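PDB 1A78: galectin-1 from Bufo arenarum, which binds beta-galactosides as a homodimer, probably along with a wide array of complex carbohydrates, and may regulate cell apoptosis and differentiation. Local coordinates for residues 49-53 with 54-58; 90-94 with 95-99; 121-125 with 126-130. All coordinates share one frame; numbering follows the deposited sequence.

Contact 1 of 3, residues 49-53 with 54-58; sequences RFDLH and GDVNK. With YIO (1-thio-beta-D-galactopyranose), chain C; GAL (beta-D-galactopyranose), chain B.
Asp55 OD2 is gripped by two arginines: Arg49 NH1 reaches it at 2.7 Å in a salt bridge, and Arg74 makes a second one. The Arg49 bond uses the anti lone pair of OD2 and is bent (134° at the hydrogen), with guanidinium and carboxylate planes 36° apart. From CG to NE the Arg49 chain is extended, which carries its guanidinium past Asp55 to the sugar. There NH1 also donates to O2 of the galactose at 2.9 Å, while NH2 donates to O4 of the thiogalactose, again 2.9 Å, and more weakly to its ring oxygen. NE bonds Asn47 OD1, and together with the bonds to Asp55 and the sugars this probably fixes the rotation of the group. His53 turns its edge to the guanidinium, with CD2 above one face near the rim; the same CD2 lies 3.4 Å from the bridging thiogalactose sulfur S1, and Leu52 CG lies over the centre of one imidazole face. A type I' turn from Leu52 to Asp55 closes a tight hairpin, with Leu52 N bonded almost straight to Asp55 O at 2.8 Å. Toward the strand ends a G1 beta bulge sets Asn57 and Lys58 together against Arg49. Asp55 thus probably acts as a second-shell residue positioning Arg49. The hairpin links strands 41-49 and 58-65, its Arg49 lying against Val60 of the latter and Glu72 of strand 68-75.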
ATOM      1  N   ARG A  49     -20.682  -0.716  -9.147  1.00 27.65           N
ATOM      2  CA  ARG A  49     -21.687  -1.765  -9.031  1.00 26.92           C
ATOM      3  C   ARG A  49     -22.052  -2.501 -10.308  1.00 26.84           C
ATOM      4  O   ARG A  49     -22.746  -1.975 -11.156  1.00 26.46           O
ATOM      5  CB  ARG A  49     -22.955  -1.175  -8.400  1.00 26.15           C
ATOM      6  CG  ARG A  49     -22.707  -0.577  -7.019  1.00 25.97           C
ATOM      7  CD  ARG A  49     -23.964  -0.024  -6.367  1.00 25.38           C
ATOM      8  NE  ARG A  49     -23.704   0.425  -5.000  1.00 25.88           N
ATOM      9  CZ  ARG A  49     -24.608   0.968  -4.184  1.00 25.98           C
ATOM     10  NH1 ARG A  49     -25.868   1.142  -4.576  1.00 27.93           N
ATOM     11  NH2 ARG A  49     -24.240   1.375  -2.981  1.00 23.09           N
ATOM     12  N   PHE A  50     -21.564  -3.722 -10.447  1.00 28.99           N
ATOM     13  CA  PHE A  50     -21.896  -4.537 -11.611  1.00 31.48           C
ATOM     14  C   PHE A  50     -23.383  -4.899 -11.524  1.00 32.18           C
ATOM     15  O   PHE A  50     -24.151  -4.681 -12.454  1.00 34.56           O
ATOM     16  CB  PHE A  50     -21.059  -5.816 -11.626  1.00 30.44           C
ATOM     17  CG  PHE A  50     -19.650  -5.591 -12.025  1.00 32.55           C
ATOM     18  CD1 PHE A  50     -19.299  -5.555 -13.370  1.00 31.66           C
ATOM     19  CD2 PHE A  50     -18.672  -5.352 -11.061  1.00 32.65           C
ATOM     20  CE1 PHE A  50     -17.983  -5.275 -13.759  1.00 34.01           C
ATOM     21  CE2 PHE A  50     -17.353  -5.073 -11.431  1.00 32.52           C
ATOM     22  CZ  PHE A  50     -17.009  -5.033 -12.788  1.00 33.06           C
ATOM     23  N   ASP A  51     -23.785  -5.416 -10.378  1.00 30.65           N
ATOM     24  CA  ASP A  51     -25.155  -5.779 -10.154  1.00 28.12           C
ATOM     25  C   ASP A  51     -25.315  -5.766  -8.647  1.00 26.19           C
ATOM     26  O   ASP A  51     -25.075  -6.770  -7.995  1.00 26.47           O
ATOM     27  CB  ASP A  51     -25.387  -7.172 -10.717  1.00 29.92           C
ATOM     28  CG  ASP A  51     -26.844  -7.560 -10.725  1.00 32.06           C
ATOM     29  OD1 ASP A  51     -27.695  -6.692 -10.417  1.00 34.04           O
ATOM     30  OD2 ASP A  51     -27.137  -8.732 -11.049  1.00 33.67           O
ATOM     31  N   LEU A  52     -25.690  -4.622  -8.089  1.00 24.90           N
ATOM     32  CA  LEU A  52     -25.834  -4.508  -6.647  1.00 24.49           C
ATOM     33  C   LEU A  52     -26.892  -3.487  -6.205  1.00 25.40           C
ATOM     34  O   LEU A  52     -26.850  -2.325  -6.605  1.00 24.58           O
ATOM     35  CB  LEU A  52     -24.476  -4.160  -6.036  1.00 23.18           C
ATOM     36  CG  LEU A  52     -24.309  -4.166  -4.514  1.00 22.94           C
ATOM     37  CD1 LEU A  52     -24.261  -5.619  -4.025  1.00 21.98           C
ATOM     38  CD2 LEU A  52     -23.030  -3.410  -4.139  1.00 21.54           C
ATOM     39  N   HIS A  53     -27.818  -3.924  -5.341  1.00 26.85           N
ATOM     40  CA  HIS A  53     -28.897  -3.069  -4.816  1.00 27.58           C
ATOM     41  C   HIS A  53     -29.748  -2.410  -5.888  1.00 27.65           C
ATOM     42  O   HIS A  53     -30.170  -1.271  -5.703  1.00 29.64           O
ATOM     43  CB  HIS A  53     -28.341  -1.955  -3.942  1.00 26.50           C
ATOM     44  CG  HIS A  53     -27.496  -2.444  -2.821  1.00 29.46           C
ATOM     45  ND1 HIS A  53     -27.740  -3.636  -2.174  1.00 29.47           N
ATOM     46  CD2 HIS A  53     -26.374  -1.931  -2.264  1.00 30.29           C
ATOM     47  CE1 HIS A  53     -26.798  -3.840  -1.273  1.00 31.22           C
ATOM     48  NE2 HIS A  53     -25.957  -2.822  -1.308  1.00 31.27           N
ATOM     49  N   GLY A  54     -29.991  -3.100  -6.997  1.00 27.52           N
ATOM     50  CA  GLY A  54     -30.768  -2.488  -8.057  1.00 29.82           C
ATOM     51  C   GLY A  54     -29.933  -1.644  -9.019  1.00 32.37           C
ATOM     52  O   GLY A  54     -30.449  -1.194 -10.049  1.00 34.90           O
ATOM     53  N   ASP A  55     -28.666  -1.383  -8.685  1.00 32.37           N
ATOM     54  CA  ASP A  55     -27.758  -0.623  -9.563  1.00 31.16           C
ATOM     55  C   ASP A  55     -27.030  -1.666 -10.420  1.00 30.64           C
ATOM     56  O   ASP A  55     -26.398  -2.584  -9.897  1.00 31.59           O
ATOM     57  CB  ASP A  55     -26.741   0.173  -8.736  1.00 30.11           C
ATOM     58  CG  ASP A  55     -27.330   1.422  -8.129  1.00 29.34           C
ATOM     59  OD1 ASP A  55     -28.173   2.058  -8.783  1.00 31.98           O
ATOM     60  OD2 ASP A  55     -26.936   1.806  -7.015  1.00 27.94           O
ATOM     61  N   VAL A  56     -27.172  -1.582 -11.731  1.00 30.09           N
ATOM     62  CA  VAL A  56     -26.536  -2.558 -12.613  1.00 29.98           C
ATOM     63  C   VAL A  56     -25.564  -1.726 -13.430  1.00 30.66           C
ATOM     64  O   VAL A  56     -25.953  -0.674 -13.924  1.00 32.46           O
ATOM     65  CB  VAL A  56     -27.620  -3.283 -13.500  1.00 31.52           C
ATOM     66  CG1 VAL A  56     -26.970  -4.219 -14.503  1.00 30.33           C
ATOM     67  CG2 VAL A  56     -28.606  -4.090 -12.600  1.00 29.53           C
ATOM     68  N   ASN A  57     -24.292  -2.123 -13.474  1.00 29.10           N
ATOM     69  CA  ASN A  57     -23.252  -1.378 -14.191  1.00 29.31           C
ATOM     70  C   ASN A  57     -23.277   0.122 -13.932  1.00 30.77           C
ATOM     71  O   ASN A  57     -23.234   0.922 -14.863  1.00 32.99           O
ATOM     72  CB  ASN A  57     -23.327  -1.600 -15.690  1.00 27.23           C
ATOM     73  CG  ASN A  57     -22.686  -2.871 -16.113  1.00 28.46           C
ATOM     74  OD1 ASN A  57     -22.870  -3.912 -15.489  1.00 33.03           O
ATOM     75  ND2 ASN A  57     -21.951  -2.818 -17.200  1.00 28.88           N
ATOM     76  N   LYS A  58     -23.256   0.516 -12.670  1.00 32.09           N
ATOM     77  CA  LYS A  58     -23.297   1.935 -12.329  1.00 31.72           C
ATOM     78  C   LYS A  58     -22.182   2.212 -11.320  1.00 29.78           C
ATOM     79  O   LYS A  58     -21.678   1.295 -10.687  1.00 29.95           O
ATOM     80  CB  LYS A  58     -24.650   2.240 -11.677  1.00 35.11           C
ATOM     81  CG  LYS A  58     -25.086   3.685 -11.737  1.00 40.77           C
ATOM     82  CD  LYS A  58     -25.745   3.959 -13.061  1.00 45.83           C
ATOM     83  CE  LYS A  58     -27.053   3.173 -13.170  1.00 49.86           C
ATOM     84  NZ  LYS A  58     -27.613   3.129 -14.571  1.00 51.45           N
TER
HETATM   85  C1  YIO C   1     -25.074   1.654   0.532  1.00 27.85           C
HETATM   86  C2  YIO C   1     -24.016   0.581   0.504  1.00 28.48           C
HETATM   87  C3  YIO C   1     -22.700   1.135   1.013  1.00 27.92           C
HETATM   88  C4  YIO C   1     -22.295   2.274   0.119  1.00 27.65           C
HETATM   89  C5  YIO C   1     -23.405   3.325   0.107  1.00 27.68           C
HETATM   90  C6  YIO C   1     -23.129   4.444  -0.862  1.00 26.44           C
HETATM   91  O2  YIO C   1     -24.419  -0.500   1.314  1.00 31.07           O
HETATM   92  O3  YIO C   1     -21.711   0.124   0.954  1.00 28.70           O
HETATM   93  O4  YIO C   1     -22.055   1.777  -1.187  1.00 27.01           O
HETATM   94  O5  YIO C   1     -24.672   2.757  -0.276  1.00 30.24           O
HETATM   95  O6  YIO C   1     -23.945   5.562  -0.546  1.00 27.27           O
HETATM   96  S1  YIO C   1     -26.476   0.939  -0.367  1.00 27.70           S
HETATM   97  C1  GAL B   2     -27.611   2.366  -0.268  1.00 26.95           C
HETATM   98  C2  GAL B   2     -28.229   2.632  -1.651  1.00 27.62           C
HETATM   99  C3  GAL B   2     -29.104   3.890  -1.615  1.00 27.15           C
HETATM  100  C4  GAL B   2     -30.149   3.770  -0.497  1.00 26.96           C
HETATM  101  C5  GAL B   2     -29.436   3.520   0.814  1.00 26.93           C
HETATM  102  C6  GAL B   2     -30.445   3.350   1.923  1.00 28.18           C
HETATM  103  O2  GAL B   2     -27.220   2.793  -2.632  1.00 27.44           O
HETATM  104  O3  GAL B   2     -29.749   4.052  -2.869  1.00 26.52           O
HETATM  105  O4  GAL B   2     -31.021   2.673  -0.751  1.00 23.69           O
HETATM  106  O5  GAL B   2     -28.662   2.288   0.721  1.00 28.86           O
HETATM  107  O6  GAL B   2     -29.844   2.793   3.071  1.00 33.02           O

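Contact 2 of 3, residues 90-94 with 95-99; sequences FEYQT and QKIII
Glu91 and Ile98 form the hydrogen-bonded pair of this antiparallel hairpin: Glu91 N gives to Ile98 O and Ile98 N to Glu91 O, each at 2.8 Å and in the carbonyl plane. Nearer the turn, Gln93 N reaches Lys96 O at 3.1 Å, and the return bond from Lys96 N is weak. CA-H...O contacts from Phe90 and Ile97 supplement the ladder. Apolar packing occupies one face. Phe90 CD2 lies 3.8 Å from Ile99 CG1, Phe90 CB touches Ile97 CG2, and Tyr92 CD1 meets Ile97 CG1 at 4.1 Å; Leu44 of strand 41-49 covers Phe90 and both isoleucines, while Tyr92 ends that face against Pro14 and Val114, its OH bonded to Leu115 O. On the other face contacts are mixed. With CG anti to the backbone N (chi1 -173°), Glu91 runs alongside Ile98, and its OE2 comes 3.6 Å from Ile98 CD1. Gln93, bent at chi2 (-72°), brings NE2 back to Glu91 OE2 at 2.7 Å, while Lys100 pairs with OE1. The two faces differ in chemistry: Phe90, Ile97 and Ile99 turn oily surface to the beta-sandwich interior, whereas the Glu91 carboxylate, held by an amide and an ammonium group, is probably kept beside Ile98.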
ATOM      1  N   PHE A  90      -6.847   8.838  -8.454  1.00 26.04           N
ATOM      2  CA  PHE A  90      -7.563   9.847  -7.708  1.00 24.28           C
ATOM      3  C   PHE A  90      -6.590  10.958  -7.433  1.00 24.59           C
ATOM      4  O   PHE A  90      -5.542  10.744  -6.830  1.00 25.99           O
ATOM      5  CB  PHE A  90      -8.042   9.288  -6.357  1.00 21.42           C
ATOM      6  CG  PHE A  90      -8.749   7.999  -6.461  1.00 18.95           C
ATOM      7  CD1 PHE A  90      -8.043   6.812  -6.463  1.00 20.90           C
ATOM      8  CD2 PHE A  90     -10.133   7.964  -6.601  1.00 21.79           C
ATOM      9  CE1 PHE A  90      -8.703   5.590  -6.616  1.00 23.56           C
ATOM     10  CE2 PHE A  90     -10.813   6.752  -6.753  1.00 18.97           C
ATOM     11  CZ  PHE A  90     -10.103   5.565  -6.765  1.00 22.74           C
ATOM     12  N   GLU A  91      -6.980  12.156  -7.814  1.00 24.59           N
ATOM     13  CA  GLU A  91      -6.174  13.323  -7.628  1.00 27.01           C
ATOM     14  C   GLU A  91      -6.913  14.142  -6.600  1.00 28.50           C
ATOM     15  O   GLU A  91      -8.114  14.372  -6.734  1.00 30.75           O
ATOM     16  CB  GLU A  91      -6.082  14.066  -8.954  1.00 29.34           C
ATOM     17  CG  GLU A  91      -5.126  15.234  -8.970  1.00 33.45           C
ATOM     18  CD  GLU A  91      -5.326  16.073 -10.212  1.00 37.58           C
ATOM     19  OE1 GLU A  91      -5.277  15.522 -11.343  1.00 39.20           O
ATOM     20  OE2 GLU A  91      -5.596  17.275 -10.057  1.00 40.76           O
ATOM     21  N   TYR A  92      -6.198  14.600  -5.580  1.00 28.64           N
ATOM     22  CA  TYR A  92      -6.794  15.370  -4.506  1.00 27.21           C
ATOM     23  C   TYR A  92      -6.489  16.843  -4.640  1.00 29.83           C
ATOM     24  O   TYR A  92      -5.340  17.241  -4.775  1.00 29.55           O
ATOM     25  CB  TYR A  92      -6.283  14.837  -3.161  1.00 24.66           C
ATOM     26  CG  TYR A  92      -6.735  15.582  -1.929  1.00 24.54           C
ATOM     27  CD1 TYR A  92      -8.006  16.161  -1.848  1.00 23.43           C
ATOM     28  CD2 TYR A  92      -5.904  15.674  -0.815  1.00 24.26           C
ATOM     29  CE1 TYR A  92      -8.428  16.802  -0.688  1.00 23.05           C
ATOM     30  CE2 TYR A  92      -6.324  16.318   0.352  1.00 23.16           C
ATOM     31  CZ  TYR A  92      -7.580  16.873   0.410  1.00 23.02           C
ATOM     32  OH  TYR A  92      -7.994  17.486   1.573  1.00 23.76           O
ATOM     33  N   GLN A  93      -7.549  17.637  -4.666  1.00 32.30           N
ATOM     34  CA  GLN A  93      -7.473  19.082  -4.727  1.00 34.92           C
ATOM     35  C   GLN A  93      -8.305  19.496  -3.494  1.00 38.55           C
ATOM     36  O   GLN A  93      -9.178  18.750  -3.057  1.00 40.63           O
ATOM     37  CB  GLN A  93      -8.075  19.571  -6.037  1.00 35.72           C
ATOM     38  CG  GLN A  93      -7.325  19.080  -7.304  1.00 36.76           C
ATOM     39  CD  GLN A  93      -5.962  19.766  -7.511  1.00 36.99           C
ATOM     40  OE1 GLN A  93      -5.755  20.898  -7.085  1.00 37.71           O
ATOM     41  NE2 GLN A  93      -5.032  19.069  -8.150  1.00 34.76           N
ATOM     42  N   THR A  94      -8.027  20.641  -2.889  1.00 41.20           N
ATOM     43  CA  THR A  94      -8.754  21.018  -1.674  1.00 44.39           C
ATOM     44  C   THR A  94     -10.278  21.144  -1.772  1.00 45.53           C
ATOM     45  O   THR A  94     -10.976  21.173  -0.749  1.00 46.77           O
ATOM     46  CB  THR A  94      -8.206  22.342  -1.086  1.00 46.24           C
ATOM     47  OG1 THR A  94      -8.028  23.297  -2.141  1.00 48.12           O
ATOM     48  CG2 THR A  94      -6.872  22.108  -0.372  1.00 48.94           C
ATOM     49  N   GLN A  95     -10.790  21.226  -2.995  1.00 44.51           N
ATOM     50  CA  GLN A  95     -12.213  21.416  -3.212  1.00 42.70           C
ATOM     51  C   GLN A  95     -12.928  20.218  -3.802  1.00 39.56           C
ATOM     52  O   GLN A  95     -14.125  20.043  -3.577  1.00 39.66           O
ATOM     53  CB  GLN A  95     -12.426  22.645  -4.104  1.00 46.21           C
ATOM     54  CG  GLN A  95     -11.430  22.724  -5.280  1.00 52.55           C
ATOM     55  CD  GLN A  95     -11.727  23.879  -6.233  1.00 58.32           C
ATOM     56  OE1 GLN A  95     -11.646  23.727  -7.464  1.00 60.34           O
ATOM     57  NE2 GLN A  95     -12.078  25.042  -5.672  1.00 60.20           N
ATOM     58  N   LYS A  96     -12.193  19.379  -4.519  1.00 35.58           N
ATOM     59  CA  LYS A  96     -12.778  18.213  -5.161  1.00 33.72           C
ATOM     60  C   LYS A  96     -11.703  17.154  -5.408  1.00 32.03           C
ATOM     61  O   LYS A  96     -10.508  17.456  -5.419  1.00 32.28           O
ATOM     62  CB  LYS A  96     -13.370  18.620  -6.515  1.00 35.34           C
ATOM     63  CG  LYS A  96     -12.285  18.910  -7.558  1.00 36.56           C
ATOM     64  CD  LYS A  96     -12.816  19.373  -8.904  1.00 37.67           C
ATOM     65  CE  LYS A  96     -13.260  20.810  -8.859  1.00 37.13           C
ATOM     66  NZ  LYS A  96     -13.365  21.366 -10.244  1.00 40.73           N
ATOM     67  N   ILE A  97     -12.138  15.931  -5.671  1.00 29.31           N
ATOM     68  CA  ILE A  97     -11.233  14.838  -5.955  1.00 29.81           C
ATOM     69  C   ILE A  97     -11.549  14.466  -7.378  1.00 30.53           C
ATOM     70  O   ILE A  97     -12.712  14.323  -7.727  1.00 34.25           O
ATOM     71  CB  ILE A  97     -11.483  13.631  -5.027  1.00 29.39           C
ATOM     72  CG1 ILE A  97     -11.067  14.003  -3.596  1.00 31.48           C
ATOM     73  CG2 ILE A  97     -10.741  12.402  -5.552  1.00 28.56           C
ATOM     74  CD1 ILE A  97     -11.411  12.988  -2.514  1.00 34.44           C
ATOM     75  N   ILE A  98     -10.536  14.404  -8.226  1.00 29.52           N
ATOM     76  CA  ILE A  98     -10.736  14.050  -9.617  1.00 26.85           C
ATOM     77  C   ILE A  98     -10.433  12.566  -9.786  1.00 28.23           C
ATOM     78  O   ILE A  98      -9.386  12.101  -9.335  1.00 28.22           O
ATOM     79  CB  ILE A  98      -9.839  14.923 -10.518  1.00 26.13           C
ATOM     80  CG1 ILE A  98     -10.297  16.379 -10.400  1.00 27.72           C
ATOM     81  CG2 ILE A  98      -9.872  14.434 -11.968  1.00 25.35           C
ATOM     82  CD1 ILE A  98      -9.188  17.431 -10.533  1.00 31.05           C
ATOM     83  N   ILE A  99     -11.376  11.821 -10.371  1.00 27.51           N
ATOM     84  CA  ILE A  99     -11.222  10.389 -10.609  1.00 29.15           C
ATOM     85  C   ILE A  99     -11.015  10.166 -12.119  1.00 32.13           C
ATOM     86  O   ILE A  99     -11.810  10.652 -12.926  1.00 30.80           O
ATOM     87  CB  ILE A  99     -12.477   9.589 -10.141  1.00 29.38           C
ATOM     88  CG1 ILE A  99     -12.785   9.848  -8.654  1.00 29.93           C
ATOM     89  CG2 ILE A  99     -12.251   8.093 -10.349  1.00 29.66           C
ATOM     90  CD1 ILE A  99     -13.699  11.011  -8.360  1.00 29.75           C
TER

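Contact 3 of 3, residues 121-125 with 126-130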
ATOM      1  N   LEU A 121      -6.604   4.579   3.059  1.00 22.15           N
ATOM      2  CA  LEU A 121      -7.082   4.017   1.793  1.00 25.11           C
ATOM      3  C   LEU A 121      -7.368   2.533   1.997  1.00 24.44           C
ATOM      4  O   LEU A 121      -6.590   1.851   2.637  1.00 24.28           O
ATOM      5  CB  LEU A 121      -5.997   4.191   0.697  1.00 24.76           C
ATOM      6  CG  LEU A 121      -5.928   3.641  -0.750  1.00 26.12           C
ATOM      7  CD1 LEU A 121      -6.150   2.139  -0.848  1.00 24.05           C
ATOM      8  CD2 LEU A 121      -6.850   4.381  -1.663  1.00 25.99           C
ATOM      9  N   SER A 122      -8.476   2.035   1.460  1.00 24.40           N
ATOM     10  CA  SER A 122      -8.781   0.612   1.545  1.00 24.95           C
ATOM     11  C   SER A 122      -9.545   0.187   0.299  1.00 26.81           C
ATOM     12  O   SER A 122     -10.186   1.020  -0.359  1.00 25.88           O
ATOM     13  CB  SER A 122      -9.602   0.287   2.781  1.00 24.67           C
ATOM     14  OG  SER A 122     -10.779   1.069   2.826  1.00 27.79           O
ATOM     15  N   LEU A 123      -9.450  -1.098  -0.029  1.00 27.27           N
ATOM     16  CA  LEU A 123     -10.121  -1.676  -1.183  1.00 29.16           C
ATOM     17  C   LEU A 123     -11.075  -2.744  -0.676  1.00 31.90           C
ATOM     18  O   LEU A 123     -10.846  -3.355   0.366  1.00 33.18           O
ATOM     19  CB  LEU A 123      -9.105  -2.341  -2.127  1.00 26.86           C
ATOM     20  CG  LEU A 123      -7.929  -1.501  -2.647  1.00 27.46           C
ATOM     21  CD1 LEU A 123      -7.026  -2.352  -3.532  1.00 27.05           C
ATOM     22  CD2 LEU A 123      -8.426  -0.288  -3.409  1.00 27.72           C
ATOM     23  N   GLU A 124     -12.155  -2.969  -1.399  1.00 34.49           N
ATOM     24  CA  GLU A 124     -13.095  -3.997  -1.004  1.00 36.98           C
ATOM     25  C   GLU A 124     -13.458  -4.806  -2.243  1.00 37.15           C
ATOM     26  O   GLU A 124     -13.889  -4.241  -3.251  1.00 36.39           O
ATOM     27  CB  GLU A 124     -14.376  -3.389  -0.442  1.00 40.96           C
ATOM     28  CG  GLU A 124     -14.245  -2.383   0.697  1.00 47.92           C
ATOM     29  CD  GLU A 124     -15.600  -1.726   1.014  1.00 53.85           C
ATOM     30  OE1 GLU A 124     -16.637  -2.220   0.496  1.00 57.46           O
ATOM     31  OE2 GLU A 124     -15.643  -0.714   1.762  1.00 56.34           O
ATOM     32  N   GLY A 125     -13.264  -6.117  -2.180  1.00 36.58           N
ATOM     33  CA  GLY A 125     -13.628  -6.961  -3.297  1.00 38.25           C
ATOM     34  C   GLY A 125     -12.896  -6.718  -4.600  1.00 39.13           C
ATOM     35  O   GLY A 125     -13.452  -6.906  -5.684  1.00 42.44           O
ATOM     36  N   LEU A 126     -11.624  -6.369  -4.489  1.00 37.78           N
ATOM     37  CA  LEU A 126     -10.781  -6.098  -5.641  1.00 35.02           C
ATOM     38  C   LEU A 126      -9.400  -6.632  -5.252  1.00 35.87           C
ATOM     39  O   LEU A 126      -8.911  -6.357  -4.150  1.00 35.01           O
ATOM     40  CB  LEU A 126     -10.731  -4.588  -5.857  1.00 32.05           C
ATOM     41  CG  LEU A 126      -9.998  -4.052  -7.066  1.00 31.60           C
ATOM     42  CD1 LEU A 126     -10.710  -4.448  -8.337  1.00 31.49           C
ATOM     43  CD2 LEU A 126      -9.898  -2.558  -6.942  1.00 33.15           C
ATOM     44  N   ALA A 127      -8.817  -7.469  -6.103  1.00 36.30           N
ATOM     45  CA  ALA A 127      -7.494  -8.027  -5.818  1.00 37.00           C
ATOM     46  C   ALA A 127      -6.414  -6.989  -6.102  1.00 36.10           C
ATOM     47  O   ALA A 127      -6.272  -6.527  -7.224  1.00 36.18           O
ATOM     48  CB  ALA A 127      -7.244  -9.302  -6.641  1.00 37.59           C
ATOM     49  N   PHE A 128      -5.683  -6.617  -5.061  1.00 34.45           N
ATOM     50  CA  PHE A 128      -4.602  -5.646  -5.129  1.00 33.69           C
ATOM     51  C   PHE A 128      -3.402  -6.116  -5.963  1.00 33.04           C
ATOM     52  O   PHE A 128      -3.002  -7.271  -5.914  1.00 32.35           O
ATOM     53  CB  PHE A 128      -4.161  -5.349  -3.689  1.00 34.71           C
ATOM     54  CG  PHE A 128      -2.887  -4.560  -3.571  1.00 34.16           C
ATOM     55  CD1 PHE A 128      -2.889  -3.186  -3.733  1.00 34.11           C
ATOM     56  CD2 PHE A 128      -1.687  -5.203  -3.281  1.00 34.53           C
ATOM     57  CE1 PHE A 128      -1.720  -2.462  -3.609  1.00 35.44           C
ATOM     58  CE2 PHE A 128      -0.513  -4.493  -3.157  1.00 33.65           C
ATOM     59  CZ  PHE A 128      -0.526  -3.122  -3.319  1.00 34.94           C
ATOM     60  N   LYS A 129      -2.859  -5.231  -6.777  1.00 32.75           N
ATOM     61  CA  LYS A 129      -1.671  -5.573  -7.546  1.00 33.03           C
ATOM     62  C   LYS A 129      -0.613  -4.518  -7.241  1.00 29.68           C
ATOM     63  O   LYS A 129       0.520  -4.850  -6.964  1.00 30.16           O
ATOM     64  CB  LYS A 129      -1.963  -5.664  -9.054  1.00 36.35           C
ATOM     65  CG  LYS A 129      -2.847  -6.856  -9.421  1.00 43.12           C
ATOM     66  CD  LYS A 129      -2.787  -7.195 -10.908  1.00 48.09           C
ATOM     67  CE  LYS A 129      -3.423  -8.567 -11.185  1.00 50.37           C
ATOM     68  NZ  LYS A 129      -3.182  -9.093 -12.578  1.00 50.18           N
ATOM     69  N   SER A 130      -1.025  -3.255  -7.209  1.00 28.52           N
ATOM     70  CA  SER A 130      -0.136  -2.153  -6.928  1.00 26.44           C
ATOM     71  C   SER A 130      -0.856  -0.851  -6.555  1.00 26.67           C
ATOM     72  O   SER A 130      -2.054  -0.672  -6.816  1.00 27.05           O
ATOM     73  CB  SER A 130       0.814  -1.935  -8.112  1.00 27.45           C
ATOM     74  OG  SER A 130       0.136  -1.419  -9.233  1.00 33.36           O
TER
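Leu123 starts toward residues 126-130 from its CB; with CG anti to the carbonyl carbon (chi1 -55°), the chain bends off that line at CB, and the CD1 branch turns back toward 126-130. CD1 comes to 4.1 Å from Phe128 CB and lies at the edge of the Phe128 ring, near its plane, the two side chains crossing at about a right angle. Both methyls flank Leu126 CD2, a loose touch, with Leu123 CD2 at 4.4 Å from it. Ile20 of strand 16-23 and Val33 of strand 30-35 also pack on Leu123, so it lies in the core between the two antiparallel sheets of the galectin beta sandwich. Here the chain passes from one sheet to the other: strand 118-124 ends at Glu124, and strand 127-133 begins just past Leu126, with no hydrogen bond between 121-125 and 126-130. Gly125 makes the corner at positive phi (63°), a conformation that favours glycine. Leu126 packs as well on Phe31 of strand 30-35 and on Ile24. Beyond the corner a classic beta bulge sets Lys129 and Ser130 against Lys21, and Ser130 pairs with a strand of the second subunit, continuing the sheet across the dimer interface.

How the contacts relate
The three contacts follow one another along the chain, and none touches another. Contact 1 is the connection between neighbouring strands 41-49 and 58-65 of the six-stranded sheet that carries the sugar site. Contact 2 is a hairpin of the five-stranded sheet, its centre about 25 Å from that of contact 1 and on the opposite side of the chain's centre. Contact 3 joins the two sheets: 121-125 belongs to the first, and 126-130 enters the five-stranded sheet as its outermost strand within the chain, 127-133, separated from the hairpin by strand 16-23, with centres about 20 Å apart. Sugar binding and dimer pairing thus fall at separate places, contacts 1 and 3 having centres about 19 Å apart.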